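Local coordinates for fiber (PDB 6FJN), which attaches the virion to host cells, its trimeric C-terminal knob, the part present here, carrying the loops that influence primary receptor interactions, at the interface of chains A and B. Residues are numbered along the deposited sequence; one frame, centred on the assembly and turned at random. Chains: chain A/B, Fiber.

The interface of chains A and B. Residues chain A 34, 108, 179-181; chain B 5, 8, 27, 37-38.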
loop_
_atom_site.group_PDB
_atom_site.type_symbol
_atom_site.label_atom_id
_atom_site.label_comp_id
_atom_site.label_asym_id
_atom_site.label_seq_id
_atom_site.Cartn_x
_atom_site.Cartn_y
_atom_site.Cartn_z
ATOM N N GLN A 34 -6.664 8.667 -8.353
ATOM C CA GLN A 34 -6.642 7.302 -7.786
ATOM C C GLN A 34 -7.713 7.122 -6.732
ATOM O O GLN A 34 -8.107 8.100 -6.092
ATOM C CB GLN A 34 -5.285 6.951 -7.168
ATOM C CG GLN A 34 -4.179 6.867 -8.203
ATOM C CD GLN A 34 -2.840 6.545 -7.511
ATOM O OE1 GLN A 34 -2.621 5.465 -6.974
ATOM N NE2 GLN A 34 -1.952 7.502 -7.513
ATOM N N TYR A 108 -6.921 -0.175 -17.557
ATOM C CA TYR A 108 -7.417 -1.532 -17.266
ATOM C C TYR A 108 -8.505 -1.885 -18.256
ATOM O O TYR A 108 -9.709 -1.815 -17.953
ATOM C CB TYR A 108 -7.900 -1.669 -15.815
ATOM C CG TYR A 108 -7.056 -0.950 -14.806
ATOM C CD1 TYR A 108 -5.748 -1.276 -14.586
ATOM C CD2 TYR A 108 -7.587 0.084 -14.031
ATOM C CE1 TYR A 108 -4.982 -0.632 -13.628
ATOM C CE2 TYR A 108 -6.835 0.739 -13.070
ATOM C CZ TYR A 108 -5.539 0.385 -12.863
ATOM O OH TYR A 108 -4.803 1.068 -11.917
ATOM N N SER A 179 -4.351 0.765 -4.377
ATOM C CA SER A 179 -4.911 1.882 -5.109
ATOM C C SER A 179 -5.082 1.506 -6.558
ATOM O O SER A 179 -4.524 0.480 -7.023
ATOM C CB SER A 179 -4.056 3.145 -5.002
ATOM O OG SER A 179 -2.884 3.050 -5.800
ATOM N N TYR A 180 -5.853 2.302 -7.290
ATOM C CA TYR A 180 -5.992 2.145 -8.732
ATOM C C TYR A 180 -6.366 3.426 -9.360
ATOM O O TYR A 180 -6.931 4.331 -8.732
ATOM C CB TYR A 180 -7.019 1.017 -9.086
ATOM C CG TYR A 180 -8.417 1.280 -8.530
ATOM C CD1 TYR A 180 -9.371 1.958 -9.315
ATOM C CD2 TYR A 180 -8.802 0.833 -7.294
ATOM C CE1 TYR A 180 -10.645 2.161 -8.846
ATOM C CE2 TYR A 180 -10.096 1.033 -6.812
ATOM C CZ TYR A 180 -11.015 1.694 -7.602
ATOM O OH TYR A 180 -12.257 1.893 -7.046
ATOM N N LEU A 181 -6.063 3.527 -10.655
ATOM C CA LEU A 181 -6.395 4.692 -11.452
ATOM C C LEU A 181 -7.874 4.703 -11.773
ATOM O O LEU A 181 -8.442 3.690 -12.094
ATOM C CB LEU A 181 -5.601 4.682 -12.762
ATOM C CG LEU A 181 -4.128 5.071 -12.665
ATOM C CD1 LEU A 181 -3.272 4.416 -11.616
ATOM C CD2 LEU A 181 -3.499 4.929 -14.059
ATOM N N TRP B 5 1.750 11.934 -14.199
ATOM C CA TRP B 5 1.704 10.568 -14.652
ATOM C C TRP B 5 2.290 10.398 -16.029
ATOM O O TRP B 5 2.608 11.362 -16.759
ATOM C CB TRP B 5 0.272 10.049 -14.577
ATOM C CG TRP B 5 -0.746 10.559 -15.541
ATOM C CD1 TRP B 5 -0.654 11.563 -16.444
ATOM C CD2 TRP B 5 -2.050 9.998 -15.672
ATOM N NE1 TRP B 5 -1.845 11.666 -17.145
ATOM C CE2 TRP B 5 -2.716 10.723 -16.662
ATOM C CE3 TRP B 5 -2.743 8.976 -15.006
ATOM C CZ2 TRP B 5 -4.029 10.410 -17.053
ATOM C CZ3 TRP B 5 -4.042 8.701 -15.363
ATOM C CH2 TRP B 5 -4.657 9.382 -16.386
ATOM N N PRO B 8 -2.112 6.461 -18.972
ATOM C CA PRO B 8 -2.371 5.033 -18.774
ATOM C C PRO B 8 -2.392 4.227 -20.067
ATOM O O PRO B 8 -2.929 3.124 -20.075
ATOM C CB PRO B 8 -3.802 5.060 -18.208
ATOM C CG PRO B 8 -4.441 6.211 -18.862
ATOM C CD PRO B 8 -3.350 7.255 -18.907
ATOM N N THR B 27 1.883 6.679 -11.837
ATOM C CA THR B 27 1.003 7.755 -11.438
ATOM C C THR B 27 1.388 8.193 -10.046
ATOM O O THR B 27 1.495 7.347 -9.136
ATOM C CB THR B 27 -0.453 7.246 -11.442
ATOM O OG1 THR B 27 -0.781 6.709 -12.724
ATOM C CG2 THR B 27 -1.464 8.335 -11.135
ATOM N N GLY B 37 1.601 6.686 -4.863
ATOM C CA GLY B 37 2.132 6.248 -6.126
ATOM C C GLY B 37 1.596 4.889 -6.563
ATOM O O GLY B 37 1.233 4.043 -5.723
ATOM N N ASN B 38 1.625 4.661 -7.878
ATOM C CA ASN B 38 1.146 3.396 -8.444
ATOM C C ASN B 38 2.028 3.122 -9.655
ATOM O O ASN B 38 2.128 4.009 -10.548
ATOM C CB ASN B 38 -0.308 3.571 -8.799
ATOM C CG ASN B 38 -0.936 2.360 -9.382
ATOM O OD1 ASN B 38 -0.762 2.109 -10.581
ATOM N ND2 ASN B 38 -1.813 1.655 -8.668
HETATM O O HOH W 1 -2.196 0.466 -12.207
HETATM O O HOH W 2 -3.181 -0.774 -9.005
#
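B:Asn38 has CG anti to its backbone N (chi1 -180°), which carries its amide across to A:Ser179 and A:Leu181. A:Leu181 has CG anti to its carbonyl carbon (chi1 -76°), and both its methyls meet chain B. A:Leu181 CD1 lies 3.8 Å from the amide carbon CG of B:Asn38 and also packs against B:Thr27. A:Leu181 CD2 contacts the hydroxyl OG1 of B:Thr27 at 3.5 Å. A:Leu181 CD2 also comes within 4.0 Å of CZ3 on the rim of the B:Trp5 indole. B:Pro8 lays its CD over one face of that indole, offset toward the rim, while B:Thr27 OG1 sits at the edge in plane. B:Pro8 probably helps fix the indole that meets the leucine.

The polar half centres on the B:Asn38 amide. Its ND2 makes a weak hydrogen bond to A:Ser179 OG. Two waters add to this. Water 2 joins ND2 to the backbone O of A:Ser179. Water 1 lies 2.7 Å from the amide oxygen OD1 of B:Asn38 and also binds the phenol OH of A:Tyr108. That OH accepts a nearly straight bond from the backbone N of A:Leu181 (3.0 Å), so the tyrosine ties strand 176-181 to the water bridge. The hydroxyl OG of A:Ser179 donates to OE1 of A:Gln34 at 2.7 Å, nearly along the C=O axis. OE1 of A:Gln34 also touches CB of B:Asn38 at 3.5 Å, with the two amide planes turned steeply against each other. A:Gln34 NE2 meets the methyl CG2 of B:Thr27 tip to tip.

This patch is part of the subunit interface of the fiber knob trimer. It combines a leucine contact with water-bridged polar links and probably helps hold neighbouring knob monomers together.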